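Apical membrane antigen AMA1 (Toxoplasma gondii ME49, PDB 4YIV) takes part in host-cell invasion as an essential microneme protein of the moving junction, the ring formed between the parasite's apical tip and the host cell membrane. Local coordinates at residues 66-71 with 194-199; 74-79 with 91-96. All coordinates share one frame; numbering follows the deposited sequence.

Contact 1: 66-71 with 194-199; sequences IELQQP and TWYCFK
Q70 lays its side chain over one face of the Y196 ring, and this is the tightly packed end of the contact. Its CG stands 4.0 Å from the centroid of the Y196 ring, 28° off the ring normal, which meets the criterion for a CH-pi contact. Beyond CG the Q70 chain runs extended, and its NE2 comes to 3.4 Å from CE2 of Y196 with the amide plane 74° from the ring plane. That amide is not left to the ring: NE2 donates to the carbonyls of L97 and G99. On the opposite ring face lies CE3 of W195. L68 closes in obliquely, its CD2 3.9 Å from CE1 of Y196 and 3.8 Å from CB of F198. The F198 ring itself leads away from L68 to meet F101 edge-to-face, while CG2 of I66 reaches its CD1.

The backbones fix this register. E67 and K199 form an antiparallel hydrogen-bonded pair, with E67 N to K199 O at 2.8 Å and K199 N to E67 O at 3.1 Å; L68 and F198 follow as the non-hydrogen-bonded pair. Past them the ladder frays, since the bond from Q69 N to O of C197 is weak, its N-H...O angle only 126°.

The other sheet face, which carries E67 and K199, is looser and partly exposed. The two chains run alongside each other, OE2 of E67 3.5 Å from CE of K199, yet that OE2 stays 4.3 Å from NZ of K199, too far for a salt bridge, so any attraction is probably modest. C197, disulfide-bonded to C184, ties the second strand's approach to a neighbouring loop. The whole is a short two-stranded antiparallel ribbon, strands 65-68 and 198-201, in the AMA1 ectodomain.

Contact 2: 74-79 with 91-96; sequences PPYRNN and KQSGNP
Y76 and P96 supply the hydrogen bond of this contact. The phenol OH of Y76 donates to the carbonyl O of P96 at 2.7 Å, on a lone pair and in the carbonyl plane, with a C=O...O angle of 140°. The acceptor also lies in the plane of the Y76 ring, at its edge. With CG beside the backbone N (chi1 -65°), the tyrosine ring starts out toward the turn that follows helix 87-93. The carbonyl oxygens of G94 and N95 also come near the hydroxyl, the former at 3.2 Å from Y76 OH, which places the phenol oxygen among three successive carbonyls of that turn.

Apolar contacts flank the bond. The P96 ring crosses the Y76 side chain obliquely, its CD 3.8 Å from CZ of Y76. At the last residue of the helix, CB of S93 meets CG of P75 at 3.5 Å, and the same CB approaches the Y76 hydroxyl. The Y76 side chain also touches Q70 and P71, while P75 lies exposed. A cis peptide bond precedes each of the two prolines, P75 and P96.

Polar bonds within the turn complete the account. OG of S93 lies 2.8 Å from O of G94, in the carbonyl plane, and is also within bonding distance of O of Y90; its single proton must be shared or alternate between these two carbonyls. N95 turns its CB away from Y76, and its OD1 pairs with the hydroxyl of Y90, back in the helix. G94 leaves the helical conformation with positive phi, 69°. This is a helix C-terminus ended by a glycine of positive phi, with a tyrosine from the preceding loop hydrogen-bonded to the outgoing main chain.

How the contacts relate
From the N terminus, the chain runs through strand 65-68 and the loop holding 74-79, then helix 87-93 and its exit at 94-96. Contact 2 closes the short loop from 74-79 to 91-96, with 11 residues between. Contact 1 closes a much longer one, with 122 residues between its segments, so contact 2 is nested inside it. Their centres lie 11 Å apart and they touch directly: OD1 of N78 is 2.8 Å from N of Q70, a probable hydrogen bond, and CB of P96 packs 3.4 Å from O of T194. The two-stranded ribbon is thereby joined to the loop and helix that follow its first strand.

Contact 1: 66-71 with 194-199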
loop_
_atom_site.group_PDB
_atom_site.type_symbol
_atom_site.label_atom_id
_atom_site.label_comp_id
_atom_site.label_asym_id
_atom_site.label_seq_id
_atom_site.Cartn_x
_atom_site.Cartn_y
_atom_site.Cartn_z
ATOM N N ILE A 66 3.734 -10.907 -2.218
ATOM C CA ILE A 66 4.323 -11.784 -1.209
ATOM C C ILE A 66 5.338 -12.696 -1.915
ATOM O O ILE A 66 4.977 -13.458 -2.787
ATOM C CB ILE A 66 3.261 -12.622 -0.503
ATOM C CG1 ILE A 66 2.104 -11.721 0.026
ATOM C CG2 ILE A 66 3.906 -13.384 0.669
ATOM C CD1 ILE A 66 2.609 -10.625 1.013
ATOM N N GLU A 67 6.598 -12.589 -1.527
ATOM C CA GLU A 67 7.655 -13.383 -2.110
ATOM C C GLU A 67 7.799 -14.692 -1.348
ATOM O O GLU A 67 7.955 -14.659 -0.125
ATOM C CB GLU A 67 8.960 -12.579 -2.047
ATOM C CG GLU A 67 10.229 -13.305 -2.514
ATOM C CD GLU A 67 11.475 -12.433 -2.281
ATOM O OE1 GLU A 67 11.977 -11.804 -3.234
ATOM O OE2 GLU A 67 11.929 -12.357 -1.132
ATOM N N LEU A 68 7.810 -15.828 -2.055
ATOM C CA LEU A 68 7.840 -17.132 -1.386
ATOM C C LEU A 68 9.249 -17.716 -1.375
ATOM O O LEU A 68 10.100 -17.302 -2.152
ATOM C CB LEU A 68 6.889 -18.113 -2.071
ATOM C CG LEU A 68 5.478 -17.628 -2.388
ATOM C CD1 LEU A 68 4.636 -18.817 -2.795
ATOM C CD2 LEU A 68 4.856 -16.913 -1.217
ATOM N N GLN A 69 9.489 -18.687 -0.502
ATOM C CA GLN A 69 10.814 -19.339 -0.432
ATOM C C GLN A 69 10.683 -20.869 -0.552
ATOM O O GLN A 69 11.180 -21.628 0.290
ATOM C CB GLN A 69 11.523 -18.950 0.872
ATOM C CG GLN A 69 11.934 -17.444 0.998
ATOM C CD GLN A 69 12.996 -17.010 -0.005
ATOM O OE1 GLN A 69 13.832 -17.806 -0.455
ATOM N NE2 GLN A 69 12.967 -15.732 -0.360
ATOM N N GLN A 70 9.932 -21.309 -1.556
ATOM C CA GLN A 70 9.786 -22.723 -1.854
ATOM C C GLN A 70 11.076 -23.207 -2.519
ATOM O O GLN A 70 11.834 -22.393 -3.035
ATOM C CB GLN A 70 8.603 -22.969 -2.798
ATOM C CG GLN A 70 7.204 -22.716 -2.136
ATOM C CD GLN A 70 6.096 -22.636 -3.157
ATOM O OE1 GLN A 70 6.324 -22.222 -4.290
ATOM N NE2 GLN A 70 4.896 -23.055 -2.772
ATOM N N PRO A 71 11.298 -24.526 -2.534
ATOM C CA PRO A 71 12.407 -25.108 -3.301
ATOM C C PRO A 71 12.364 -24.649 -4.744
ATOM O O PRO A 71 11.265 -24.552 -5.308
ATOM C CB PRO A 71 12.153 -26.619 -3.214
ATOM C CG PRO A 71 11.381 -26.800 -1.957
ATOM C CD PRO A 71 10.507 -25.560 -1.843
ATOM N N THR A 194 5.825 -27.830 7.333
ATOM C CA THR A 194 4.761 -27.734 6.359
ATOM C C THR A 194 4.858 -26.439 5.534
ATOM O O THR A 194 4.661 -26.455 4.313
ATOM C CB THR A 194 3.364 -27.812 7.062
ATOM O OG1 THR A 194 3.272 -29.065 7.750
ATOM C CG2 THR A 194 2.250 -27.727 6.045
ATOM N N TRP A 195 5.156 -25.330 6.200
ATOM C CA TRP A 195 5.200 -24.035 5.536
ATOM C C TRP A 195 6.602 -23.642 5.084
ATOM O O TRP A 195 7.593 -23.795 5.805
ATOM C CB TRP A 195 4.648 -22.947 6.453
ATOM C CG TRP A 195 3.150 -22.958 6.502
ATOM C CD1 TRP A 195 2.348 -23.502 7.469
ATOM C CD2 TRP A 195 2.286 -22.407 5.515
ATOM N NE1 TRP A 195 1.024 -23.324 7.133
ATOM C CE2 TRP A 195 0.962 -22.658 5.933
ATOM C CE3 TRP A 195 2.502 -21.731 4.306
ATOM C CZ2 TRP A 195 -0.138 -22.255 5.188
ATOM C CZ3 TRP A 195 1.396 -21.337 3.558
ATOM C CH2 TRP A 195 0.099 -21.593 4.009
ATOM N N TYR A 196 6.628 -23.095 3.882
ATOM C CA TYR A 196 7.726 -22.289 3.375
ATOM C C TYR A 196 7.633 -20.892 3.989
ATOM O O TYR A 196 6.562 -20.438 4.406
ATOM C CB TYR A 196 7.684 -22.217 1.843
ATOM C CG TYR A 196 6.296 -21.833 1.332
ATOM C CD1 TYR A 196 5.878 -20.500 1.314
ATOM C CD2 TYR A 196 5.391 -22.811 0.941
ATOM C CE1 TYR A 196 4.595 -20.159 0.883
ATOM C CE2 TYR A 196 4.098 -22.489 0.494
ATOM C CZ TYR A 196 3.699 -21.158 0.476
ATOM O OH TYR A 196 2.404 -20.867 0.050
ATOM N N CYS A 197 8.774 -20.224 4.037
ATOM C CA CYS A 197 8.859 -18.872 4.526
ATOM C C CYS A 197 8.410 -17.937 3.404
ATOM O O CYS A 197 8.471 -18.283 2.222
ATOM C CB CYS A 197 10.286 -18.541 4.967
ATOM S SG CYS A 197 10.831 -19.476 6.477
ATOM N N PHE A 198 7.970 -16.753 3.793
ATOM C CA PHE A 198 7.525 -15.762 2.816
ATOM C C PHE A 198 7.502 -14.415 3.495
ATOM O O PHE A 198 7.447 -14.337 4.708
ATOM C CB PHE A 198 6.147 -16.117 2.242
ATOM C CG PHE A 198 5.103 -16.433 3.287
ATOM C CD1 PHE A 198 4.299 -15.439 3.815
ATOM C CD2 PHE A 198 4.890 -17.755 3.701
ATOM C CE1 PHE A 198 3.339 -15.736 4.782
ATOM C CE2 PHE A 198 3.913 -18.064 4.647
ATOM C CZ PHE A 198 3.137 -17.050 5.193
ATOM N N LYS A 199 7.555 -13.353 2.706
ATOM C CA LYS A 199 7.518 -12.005 3.253
ATOM C C LYS A 199 7.022 -11.039 2.168
ATOM O O LYS A 199 7.140 -11.336 0.957
ATOM C CB LYS A 199 8.900 -11.563 3.738
ATOM C CG LYS A 199 9.905 -11.380 2.621
ATOM C CD LYS A 199 11.280 -10.960 3.151
ATOM C CE LYS A 199 12.313 -10.964 2.012
ATOM N NZ LYS A 199 13.714 -10.865 2.538
#

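Contact 2: 74-79 with 91-96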
loop_
_atom_site.group_PDB
_atom_site.type_symbol
_atom_site.label_atom_id
_atom_site.label_comp_id
_atom_site.label_asym_id
_atom_site.label_seq_id
_atom_site.Cartn_x
_atom_site.Cartn_y
_atom_site.Cartn_z
ATOM N N PRO A 74 10.494 -28.140 -9.761
ATOM C CA PRO A 74 9.121 -28.670 -9.799
ATOM C C PRO A 74 8.826 -29.446 -8.530
ATOM O O PRO A 74 9.744 -30.080 -8.007
ATOM C CB PRO A 74 9.128 -29.582 -11.018
ATOM C CG PRO A 74 10.211 -29.014 -11.910
ATOM C CD PRO A 74 11.257 -28.471 -10.983
ATOM N N PRO A 75 7.582 -29.400 -8.031
ATOM C CA PRO A 75 6.422 -28.728 -8.616
ATOM C C PRO A 75 6.263 -27.268 -8.162
ATOM O O PRO A 75 5.183 -26.718 -8.312
ATOM C CB PRO A 75 5.257 -29.573 -8.104
ATOM C CG PRO A 75 5.699 -30.009 -6.754
ATOM C CD PRO A 75 7.202 -30.199 -6.851
ATOM N N TYR A 76 7.320 -26.661 -7.658
ATOM C CA TYR A 76 7.203 -25.380 -6.971
ATOM C C TYR A 76 7.358 -24.212 -7.942
ATOM O O TYR A 76 8.288 -24.188 -8.747
ATOM C CB TYR A 76 8.243 -25.278 -5.840
ATOM C CG TYR A 76 8.015 -26.267 -4.742
ATOM C CD1 TYR A 76 7.072 -26.038 -3.749
ATOM C CD2 TYR A 76 8.727 -27.453 -4.696
ATOM C CE1 TYR A 76 6.828 -26.979 -2.721
ATOM C CE2 TYR A 76 8.488 -28.400 -3.703
ATOM C CZ TYR A 76 7.564 -28.173 -2.716
ATOM O OH TYR A 76 7.385 -29.136 -1.737
ATOM N N ARG A 77 6.453 -23.234 -7.840
ATOM C CA ARG A 77 6.448 -22.082 -8.736
ATOM C C ARG A 77 6.889 -20.766 -8.091
ATOM O O ARG A 77 7.155 -19.812 -8.803
ATOM C CB ARG A 77 5.049 -21.916 -9.332
ATOM C CG ARG A 77 4.643 -23.088 -10.237
ATOM C CD ARG A 77 5.105 -22.859 -11.660
ATOM N NE ARG A 77 4.470 -23.801 -12.576
ATOM C CZ ARG A 77 3.171 -23.811 -12.871
ATOM N NH1 ARG A 77 2.344 -22.922 -12.325
ATOM N NH2 ARG A 77 2.692 -24.715 -13.718
ATOM N N ASN A 78 7.019 -20.736 -6.765
ATOM C CA ASN A 78 7.337 -19.516 -6.021
ATOM C C ASN A 78 6.519 -18.307 -6.479
ATOM O O ASN A 78 7.045 -17.221 -6.729
ATOM C CB ASN A 78 8.833 -19.233 -6.113
ATOM C CG ASN A 78 9.614 -20.049 -5.097
ATOM O OD1 ASN A 78 9.437 -19.882 -3.892
ATOM N ND2 ASN A 78 10.424 -20.985 -5.574
ATOM N N ASN A 79 5.220 -18.541 -6.603
ATOM C CA ASN A 79 4.273 -17.504 -6.990
ATOM C C ASN A 79 3.003 -17.524 -6.144
ATOM O O ASN A 79 2.206 -18.466 -6.178
ATOM C CB ASN A 79 3.951 -17.695 -8.475
ATOM C CG ASN A 79 2.948 -16.688 -9.022
ATOM O OD1 ASN A 79 2.530 -15.737 -8.357
ATOM N ND2 ASN A 79 2.565 -16.903 -10.273
ATOM N N LYS A 91 0.508 -34.182 -1.263
ATOM C CA LYS A 91 1.056 -35.530 -1.148
ATOM C C LYS A 91 2.094 -35.754 -2.244
ATOM O O LYS A 91 3.153 -36.290 -1.965
ATOM C CB LYS A 91 -0.037 -36.587 -1.202
ATOM C CG LYS A 91 -0.315 -37.187 0.172
ATOM C CD LYS A 91 -1.785 -37.534 0.356
ATOM C CE LYS A 91 -2.135 -37.758 1.823
ATOM N NZ LYS A 91 -3.599 -38.024 1.995
ATOM N N GLN A 92 1.825 -35.297 -3.466
ATOM C CA GLN A 92 2.800 -35.436 -4.556
ATOM C C GLN A 92 4.090 -34.641 -4.357
ATOM O O GLN A 92 5.136 -35.061 -4.820
ATOM C CB GLN A 92 2.180 -35.020 -5.889
ATOM C CG GLN A 92 1.183 -36.020 -6.430
ATOM C CD GLN A 92 0.486 -35.520 -7.687
ATOM O OE1 GLN A 92 0.836 -34.466 -8.236
ATOM N NE2 GLN A 92 -0.515 -36.274 -8.144
ATOM N N SER A 93 4.032 -33.483 -3.704
ATOM C CA SER A 93 5.229 -32.666 -3.566
ATOM C C SER A 93 6.040 -33.028 -2.325
ATOM O O SER A 93 7.254 -32.832 -2.295
ATOM C CB SER A 93 4.848 -31.176 -3.512
ATOM O OG SER A 93 4.120 -30.883 -2.326
ATOM N N GLY A 94 5.370 -33.509 -1.287
ATOM C CA GLY A 94 5.973 -33.558 0.043
ATOM C C GLY A 94 6.136 -32.136 0.590
ATOM O O GLY A 94 5.581 -31.196 0.009
ATOM N N ASN A 95 6.865 -31.966 1.697
ATOM C CA ASN A 95 7.028 -30.643 2.317
ATOM C C ASN A 95 8.022 -29.769 1.547
ATOM O O ASN A 95 8.987 -30.278 1.011
ATOM C CB ASN A 95 7.510 -30.773 3.764
ATOM C CG ASN A 95 6.432 -31.209 4.698
ATOM O OD1 ASN A 95 5.261 -30.902 4.509
ATOM N ND2 ASN A 95 6.821 -31.940 5.726
ATOM N N PRO A 96 7.814 -28.436 1.512
ATOM C CA PRO A 96 6.690 -27.673 2.057
ATOM C C PRO A 96 5.480 -27.706 1.116
ATOM O O PRO A 96 5.549 -28.248 0.002
ATOM C CB PRO A 96 7.270 -26.258 2.167
ATOM C CG PRO A 96 8.135 -26.136 0.971
ATOM C CD PRO A 96 8.768 -27.540 0.825
#